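Local coordinates for N-acetyltransferase domain-containing protein (Deinococcus radiodurans, PDB 3S6F), which binds coenzyme A and probably transfers an acetyl group from acetyl-CoA to an amine substrate not yet identified, at residues L88-G91 / S92-R96; E17-P21 / A22-G26; E29-P32 / N33-P37. All blocks are in the same frame, centred on the assembly; numbering follows the deposited sequence.

Interaction 1: residues L88-G91 / S92-R96; sequences LGLG and SELMR. With COA (coenzyme A), chain B.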
loop_
_atom_site.group_PDB
_atom_site.type_symbol
_atom_site.label_atom_id
_atom_site.label_comp_id
_atom_site.label_asym_id
_atom_site.label_seq_id
_atom_site.Cartn_x
_atom_site.Cartn_y
_atom_site.Cartn_z
ATOM N N LEU A 88 10.276 -13.673 20.393
ATOM C CA LEU A 88 9.351 -13.735 21.518
ATOM C C LEU A 88 7.898 -13.677 21.074
ATOM O O LEU A 88 6.995 -13.687 21.901
ATOM C CB LEU A 88 9.610 -12.601 22.506
ATOM C CG LEU A 88 10.930 -12.577 23.206
ATOM C CD1 LEU A 88 11.146 -11.279 23.967
ATOM C CD2 LEU A 88 11.060 -13.827 24.120
ATOM N N GLY A 89 7.654 -13.576 19.769
ATOM C CA GLY A 89 6.311 -13.423 19.236
ATOM C C GLY A 89 5.848 -12.003 19.002
ATOM O O GLY A 89 4.712 -11.770 18.570
ATOM N N LEU A 90 6.731 -11.028 19.221
ATOM C CA LEU A 90 6.323 -9.623 19.112
ATOM C C LEU A 90 5.980 -9.214 17.669
ATOM O O LEU A 90 5.029 -8.455 17.442
ATOM C CB LEU A 90 7.348 -8.724 19.760
ATOM C CG LEU A 90 6.999 -7.246 19.824
ATOM C CD1 LEU A 90 5.697 -7.015 20.560
ATOM C CD2 LEU A 90 8.136 -6.467 20.412
ATOM N N GLY A 91 6.768 -9.668 16.698
ATOM C CA GLY A 91 6.467 -9.326 15.325
ATOM C C GLY A 91 5.104 -9.836 14.900
ATOM O O GLY A 91 4.345 -9.139 14.229
ATOM N N SER A 92 4.803 -11.087 15.260
ATOM C CA SER A 92 3.499 -11.666 14.955
ATOM C C SER A 92 2.377 -10.898 15.647
ATOM O O SER A 92 1.318 -10.664 15.050
ATOM C CB SER A 92 3.472 -13.122 15.366
ATOM O OG SER A 92 4.379 -13.892 14.577
ATOM N N GLU A 93 2.602 -10.506 16.888
ATOM C CA GLU A 93 1.618 -9.751 17.640
ATOM C C GLU A 93 1.359 -8.380 17.007
ATOM O O GLU A 93 0.204 -7.941 16.931
ATOM C CB GLU A 93 2.056 -9.632 19.096
ATOM C CG GLU A 93 1.049 -8.913 19.983
ATOM C CD GLU A 93 -0.245 -9.630 20.223
ATOM O OE1 GLU A 93 -0.287 -10.865 20.019
ATOM O OE2 GLU A 93 -1.221 -8.971 20.595
ATOM N N LEU A 94 2.431 -7.697 16.591
ATOM C CA LEU A 94 2.279 -6.429 15.897
ATOM C C LEU A 94 1.437 -6.594 14.642
ATOM O O LEU A 94 0.587 -5.756 14.330
ATOM C CB LEU A 94 3.650 -5.848 15.581
ATOM C CG LEU A 94 4.372 -5.220 16.779
ATOM C CD1 LEU A 94 5.855 -4.984 16.428
ATOM C CD2 LEU A 94 3.700 -3.941 17.240
HETATM N N MSE A 95 1.712 -7.650 13.868
HETATM C CA MSE A 95 0.922 -7.904 12.673
HETATM C C MSE A 95 -0.560 -8.143 12.994
HETATM O O MSE A 95 -1.452 -7.578 12.348
HETATM C CB MSE A 95 1.499 -9.089 11.895
HETATM C CG MSE A 95 2.742 -8.790 11.117
HETATM SE SE MSE A 95 2.470 -7.533 9.663
HETATM C CE MSE A 95 1.254 -8.664 8.595
ATOM N N ARG A 96 -0.837 -8.975 13.995
ATOM C CA ARG A 96 -2.235 -9.186 14.353
ATOM C C ARG A 96 -2.892 -7.857 14.765
ATOM O O ARG A 96 -4.032 -7.563 14.383
ATOM C CB ARG A 96 -2.345 -10.209 15.493
ATOM C CG ARG A 96 -2.076 -11.654 15.101
ATOM C CD ARG A 96 -2.414 -12.629 16.225
ATOM N NE ARG A 96 -1.474 -12.534 17.306
ATOM C CZ ARG A 96 -0.330 -13.224 17.362
ATOM N NH1 ARG A 96 0.005 -14.120 16.419
ATOM N NH2 ARG A 96 0.452 -13.004 18.402
HETATM N N1A COA B . 14.988 -15.512 8.153
HETATM C C2A COA B . 14.367 -16.678 8.549
HETATM N N3A COA B . 13.327 -16.682 9.450
HETATM C C4A COA B . 12.928 -15.494 9.970
HETATM C C5A COA B . 13.558 -14.307 9.610
HETATM C C6A COA B . 14.585 -14.311 8.668
HETATM N N6A COA B . 15.188 -13.187 8.264
HETATM N N7A COA B . 12.947 -13.304 10.295
HETATM C C8A COA B . 11.981 -13.848 11.066
HETATM N N9A COA B . 11.957 -15.202 10.880
HETATM C C1B COA B . 11.034 -16.159 11.485
HETATM C C2B COA B . 11.751 -17.188 12.350
HETATM O O2B COA B . 11.011 -18.363 12.224
HETATM C C3B COA B . 11.613 -16.679 13.776
HETATM O O3B COA B . 11.701 -17.689 14.766
HETATM P P3B COA B . 13.101 -17.953 15.546
HETATM O O7A COA B . 14.114 -18.308 14.486
HETATM O O8A COA B . 13.484 -16.681 16.258
HETATM O O9A COA B . 12.806 -19.090 16.494
HETATM C C4B COA B . 10.233 -16.048 13.677
HETATM O O4B COA B . 10.152 -15.506 12.366
HETATM C C5B COA B . 9.995 -14.961 14.709
HETATM O O5B COA B . 8.608 -14.685 14.771
HETATM P P1A COA B . 8.105 -13.657 15.911
HETATM O O1A COA B . 6.621 -13.661 15.810
HETATM O O2A COA B . 8.726 -13.932 17.249
HETATM O O3A COA B . 8.615 -12.278 15.290
HETATM P P2A COA B . 9.856 -11.365 15.742
HETATM O O4A COA B . 11.080 -12.193 15.850
HETATM O O5A COA B . 9.431 -10.574 16.929
HETATM O O6A COA B . 9.895 -10.386 14.491
HETATM C CBP COA B . 10.566 -9.834 12.265
HETATM C CCP COA B . 9.962 -10.902 13.162
HETATM C CDP COA B . 9.698 -8.563 12.333
HETATM C CEP COA B . 10.577 -10.355 10.810
HETATM C CAP COA B . 11.994 -9.588 12.784
HETATM O OAP COA B . 12.838 -10.684 12.480
HETATM C C9P COA B . 12.584 -8.343 12.164
HETATM O O9P COA B . 12.358 -7.150 12.701
HETATM N N8P COA B . 13.382 -8.438 11.109
HETATM C C7P COA B . 13.975 -7.266 10.476
HETATM C C6P COA B . 12.993 -6.456 9.617
HETATM C C5P COA B . 12.197 -7.366 8.726
HETATM O O5P COA B . 12.775 -8.238 8.070
HETATM N N4P COA B . 10.875 -7.145 8.700
HETATM C C3P COA B . 9.993 -7.747 7.730
HETATM C C2P COA B . 9.608 -6.673 6.714
HETATM S S1P COA B . 10.989 -6.186 5.625
HETATM O O HOH W 1 2.897 -13.761 19.045
#
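Gly89 meets Glu93 at the start of helix 90-102, where the carbonyl O of this N-cap residue takes the N-H of Glu93 at 3.0 Å. The same oxygen is reached by a bridging water that gives it a proton and in turn accepts one from Arg96 NH2, so the guanidinium is tied to the first turn through solvent. The N-H of Gly89 donates to coenzyme A O2A at 2.8 Å. Its phi is positive (93°), a conformation readily open to glycine. Leu90 passes its carbonyl to Leu94 N at 2.8 Å in a nearly straight bond (165°), and in the conformer modelled its CG lies 4.2 Å from Leu94 CD1; both leucines pack on Val81 of strand 73-81 and Phe12 of strand 11-13, on the buried side of the helix.

This loop and helix N-terminus belong to the pyrophosphate-binding loop of the GNAT fold, within the beta-alpha-beta unit of strand 73-81, helix 90-102 and strand 107-112. The run from Arg86 to Gly91 fits the Q/R-x-x-G-x-G/A signature, and Ser87 and Val81 add further bonds to the cofactor. Gly91, having no side chain, lies directly against the pyrophosphate, its N donating to coenzyme A O5A at 2.8 Å. Its carbonyl accepts from the N of Met95, modelled as selenomethionine. Ser92 grips the first phosphate, with both N and OG donating to coenzyme A O1A, the hydroxyl at 2.6 Å. These four donors hold three phosphate oxygens, and the helix dipole probably helps to offset their charge. One turn on, Arg96 NH2 forms a salt bridge of 2.8 Å with Glu93 OE1, approached on its anti side, while Ser92 O lies over the centre of one guanidinium face.

Interaction 2: residues E17-P21 / A22-G26; sequences EGVTP and AQLGG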
loop_
_atom_site.group_PDB
_atom_site.type_symbol
_atom_site.label_atom_id
_atom_site.label_comp_id
_atom_site.label_asym_id
_atom_site.label_seq_id
_atom_site.Cartn_x
_atom_site.Cartn_y
_atom_site.Cartn_z
ATOM N N GLU A 17 0.906 9.805 20.929
ATOM C CA GLU A 17 0.844 10.514 22.215
ATOM C C GLU A 17 1.886 9.927 23.151
ATOM O O GLU A 17 1.929 8.733 23.371
ATOM C CB GLU A 17 -0.565 10.440 22.813
ATOM C CG GLU A 17 -1.589 11.160 21.963
ATOM C CD GLU A 17 -2.935 11.294 22.654
ATOM O OE1 GLU A 17 -3.340 10.317 23.313
ATOM O OE2 GLU A 17 -3.597 12.357 22.610
ATOM N N GLY A 18 2.740 10.784 23.687
ATOM C CA GLY A 18 3.766 10.319 24.601
ATOM C C GLY A 18 4.980 9.703 23.943
ATOM O O GLY A 18 5.839 9.149 24.638
ATOM N N VAL A 19 5.088 9.790 22.615
ATOM C CA VAL A 19 6.232 9.243 21.880
ATOM C C VAL A 19 7.012 10.376 21.246
ATOM O O VAL A 19 6.460 11.162 20.460
ATOM C CB VAL A 19 5.756 8.308 20.763
ATOM C CG1 VAL A 19 6.950 7.742 19.948
ATOM C CG2 VAL A 19 4.899 7.182 21.317
ATOM N N THR A 20 8.293 10.463 21.585
ATOM C CA THR A 20 9.161 11.440 20.981
ATOM C C THR A 20 10.071 10.785 19.948
ATOM O O THR A 20 10.276 9.580 19.980
ATOM C CB THR A 20 10.054 12.077 22.070
ATOM O OG1 THR A 20 10.905 11.047 22.599
ATOM C CG2 THR A 20 9.205 12.726 23.183
ATOM N N PRO A 21 10.708 11.590 19.087
ATOM C CA PRO A 21 11.734 11.016 18.199
ATOM C C PRO A 21 12.862 10.336 18.971
ATOM O O PRO A 21 13.394 9.317 18.531
ATOM C CB PRO A 21 12.203 12.211 17.369
ATOM C CG PRO A 21 11.003 13.073 17.335
ATOM C CD PRO A 21 10.351 12.961 18.693
ATOM N N ALA A 22 13.186 10.857 20.151
ATOM C CA ALA A 22 14.205 10.244 21.019
ATOM C C ALA A 22 13.872 8.838 21.457
ATOM O O ALA A 22 14.760 8.153 21.944
ATOM C CB ALA A 22 14.482 11.092 22.263
ATOM N N GLN A 23 12.611 8.438 21.358
ATOM C CA GLN A 23 12.129 7.113 21.699
ATOM C C GLN A 23 11.960 6.201 20.483
ATOM O O GLN A 23 11.600 5.049 20.638
ATOM C CB GLN A 23 10.820 7.199 22.462
ATOM C CG GLN A 23 11.044 7.850 23.837
ATOM C CD GLN A 23 9.800 8.189 24.576
ATOM O OE1 GLN A 23 8.850 8.673 23.975
ATOM N NE2 GLN A 23 9.811 8.013 25.902
ATOM N N LEU A 24 12.284 6.694 19.293
ATOM C CA LEU A 24 12.153 5.985 18.021
ATOM C C LEU A 24 13.512 5.656 17.408
ATOM O O LEU A 24 13.580 5.289 16.245
ATOM C CB LEU A 24 11.289 6.808 17.043
ATOM C CG LEU A 24 9.799 6.790 17.356
ATOM C CD1 LEU A 24 9.096 7.876 16.542
ATOM C CD2 LEU A 24 9.162 5.456 17.051
ATOM N N GLY A 25 14.590 5.745 18.172
ATOM C CA GLY A 25 15.868 5.301 17.709
ATOM C C GLY A 25 16.007 3.790 17.703
ATOM O O GLY A 25 15.275 3.070 18.395
ATOM N N GLY A 26 16.964 3.291 16.914
ATOM C CA GLY A 26 17.288 1.871 16.862
ATOM C C GLY A 26 16.653 1.030 15.777
ATOM O O GLY A 26 16.810 -0.184 15.804
#
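Gln23 folds back over Thr20, and its amide oxygen takes up the N-H of Thr20. CB begins 3.5 Å from Thr20 O, the oxygen that also receives the N-H of Gln23. With CG set beside its own backbone N (chi1 -67°) and the chain extended beyond, the side chain runs back along the polypeptide. CG passes 3.4 Å from Thr20 OG1, and CD follows close by the same hydroxyl. At the tip, OE1 accepts the N-H of Thr20 at 3.0 Å, with an angle of 162° at the hydrogen and the donor tilted moderately from the amide carbonyl plane. This bond, from a side chain to the N-H three residues before it, resembles one half of a capping box at the start of the 3-10 turn. OE1 also comes near Gly18 O, but both are acceptors and no bond links them.

The two backbone bonds around this turn belong to 3-10 geometry. Gln23 N meets Thr20 O, and Leu24 N meets Pro21 O at 2.9 Å; in each case the donor stands well above the carbonyl plane. Thr20 OG1 lies between its own backbone N and carbonyl carbon (chi1 65°), which brings it to 3.6 Å from Ala22 CB. On the buried side Val19 CG1 rests 4.0 Å from Leu24 CG, the two side chains crossing at about a right angle.

The turn lies in the long connection between strand 11-13 and helix 37-46. Gln23 shares backbone hydrogen bonding with Val60 of strand 60-68, on which Val19 and Leu24 pack. Leu24 also meets Trp41 and Leu44 of helix 37-46, while Arg54 of strand 49-54 binds Gly18 O and touches the side chains of Val19 and Gln23.

Interaction 3: residues E29-P32 / N33-P37; sequences EGWP and NPPTP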
loop_
_atom_site.group_PDB
_atom_site.type_symbol
_atom_site.label_atom_id
_atom_site.label_comp_id
_atom_site.label_asym_id
_atom_site.label_seq_id
_atom_site.Cartn_x
_atom_site.Cartn_y
_atom_site.Cartn_z
ATOM N N GLU A 29 17.622 -1.433 10.938
ATOM C CA GLU A 29 18.834 -2.233 11.040
ATOM C C GLU A 29 19.198 -2.701 9.631
ATOM O O GLU A 29 18.356 -3.218 8.871
ATOM C CB GLU A 29 18.646 -3.435 11.991
ATOM C CG GLU A 29 19.957 -4.219 12.276
ATOM C CD GLU A 29 19.742 -5.640 12.879
ATOM O OE1 GLU A 29 18.649 -5.929 13.417
ATOM O OE2 GLU A 29 20.691 -6.480 12.866
ATOM N N GLY A 30 20.450 -2.516 9.233
ATOM C CA GLY A 30 20.890 -2.963 7.915
ATOM C C GLY A 30 20.621 -1.999 6.775
ATOM O O GLY A 30 21.067 -2.252 5.642
ATOM N N TRP A 31 19.937 -0.891 7.007
ATOM C CA TRP A 31 19.661 0.055 5.938
ATOM C C TRP A 31 20.880 0.934 5.719
ATOM O O TRP A 31 21.376 1.528 6.660
ATOM C CB TRP A 31 18.481 0.948 6.269
ATOM C CG TRP A 31 17.133 0.259 6.215
ATOM C CD1 TRP A 31 16.783 -0.984 6.698
ATOM C CD2 TRP A 31 15.947 0.826 5.671
ATOM N NE1 TRP A 31 15.451 -1.212 6.460
ATOM C CE2 TRP A 31 14.920 -0.129 5.816
ATOM C CE3 TRP A 31 15.639 2.047 5.074
ATOM C CZ2 TRP A 31 13.630 0.100 5.375
ATOM C CZ3 TRP A 31 14.351 2.261 4.629
ATOM C CH2 TRP A 31 13.370 1.292 4.773
ATOM N N PRO A 32 21.328 1.094 4.463
ATOM C CA PRO A 32 22.473 1.971 4.252
ATOM C C PRO A 32 22.269 3.454 4.540
ATOM O O PRO A 32 23.194 4.112 4.997
ATOM C CB PRO A 32 22.801 1.774 2.781
ATOM C CG PRO A 32 22.296 0.410 2.490
ATOM C CD PRO A 32 21.048 0.275 3.292
ATOM N N ASN A 33 21.058 3.974 4.314
ATOM C CA ASN A 33 20.780 5.390 4.495
ATOM C C ASN A 33 19.386 5.532 5.065
ATOM O O ASN A 33 18.461 5.927 4.376
ATOM C CB ASN A 33 20.947 6.155 3.190
ATOM C CG ASN A 33 20.767 7.670 3.387
ATOM O OD1 ASN A 33 21.070 8.186 4.442
ATOM N ND2 ASN A 33 20.270 8.369 2.368
ATOM N N PRO A 34 19.223 5.204 6.347
ATOM C CA PRO A 34 17.953 5.097 6.981
ATOM C C PRO A 34 17.257 6.433 7.269
ATOM O O PRO A 34 17.919 7.414 7.555
ATOM C CB PRO A 34 18.357 4.392 8.303
ATOM C CG PRO A 34 19.660 4.897 8.615
ATOM C CD PRO A 34 20.299 4.857 7.291
ATOM N N PRO A 35 15.909 6.448 7.301
ATOM C CA PRO A 35 15.237 7.575 7.945
ATOM C C PRO A 35 15.755 7.776 9.351
ATOM O O PRO A 35 16.029 6.828 10.078
ATOM C CB PRO A 35 13.762 7.121 8.001
ATOM C CG PRO A 35 13.648 6.176 6.838
ATOM C CD PRO A 35 14.946 5.425 6.866
ATOM N N THR A 36 15.905 9.032 9.723
ATOM C CA THR A 36 16.205 9.397 11.100
ATOM C C THR A 36 15.011 9.084 12.010
ATOM O O THR A 36 13.890 8.907 11.539
ATOM C CB THR A 36 16.474 10.884 11.216
ATOM O OG1 THR A 36 15.298 11.574 10.809
ATOM C CG2 THR A 36 17.694 11.311 10.376
ATOM N N PRO A 37 15.211 9.128 13.334
ATOM C CA PRO A 37 14.055 8.950 14.238
ATOM C C PRO A 37 13.000 10.026 14.048
ATOM O O PRO A 37 11.816 9.746 14.164
ATOM C CB PRO A 37 14.708 8.975 15.602
ATOM C CG PRO A 37 16.117 8.429 15.336
ATOM C CD PRO A 37 16.510 9.055 14.044
#
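Asn33, Pro34 and Pro35 follow one another past Trp31, and the two prolines touch its side chain. The backbone N of Asn33 does not bond to Trp31 O, the angle being poor; it donates instead to Gln139 OE1 in the C-terminal part of the chain, whose side chain also touches Trp31 and Pro32. Pro34 comes next and turns back on the tryptophan. Its CD sits 3.6 Å from Trp31 O, and its CB is 4.0 Å from Trp31 CB, so the ring packs against the root of the aromatic side chain as well as its carbonyl. Pro35 carries the contact on to the indole: its CD is 3.9 Å from both Trp31 CE3 and Trp31 CZ3, on the benzene part of the ring system, which the proline approaches obliquely. The indole is directed that way by chi1 of -72°, which sets CG beside the tryptophan's backbone N. Phe28 adds an edge-to-face contact with the indole and touches Pro34 and Pro35. Leu72 of the second subunit also packs on Trp31 and Pro35, so this patch takes part in the dimer contact.

Beyond these prolines the chain reaches Thr36, whose OG1 accepts the N-H of Thr39, and Pro37 opens helix 37-46. The arrangement is a proline-rich loop that meets a tryptophan obliquely and ends at Thr36, the N-cap residue whose side chain caps that helix.

Overall arrangement
Interactions 2 and 3 are successive parts of the long connection between strand 11-13 and helix 37-46. Their centres are 15 Å apart, and they meet where Pro37 CB packs 3.2 Å from Pro21 O, with the Pro37 ring also against Gly25. Interaction 1 touches neither: its nearest atoms are about 11 Å from interaction 2 and about 13 Å from interaction 3, which lies on the opposite side of the chain's centre. Only interaction 1 grips coenzyme A. The Trp31 side chain of interaction 3 comes within about 7 Å of the cofactor, and Glu29, in the conformer modelled, bridges to CoA-binding Arg86, whereas Leu24 of interaction 2 stays about 14 Å away.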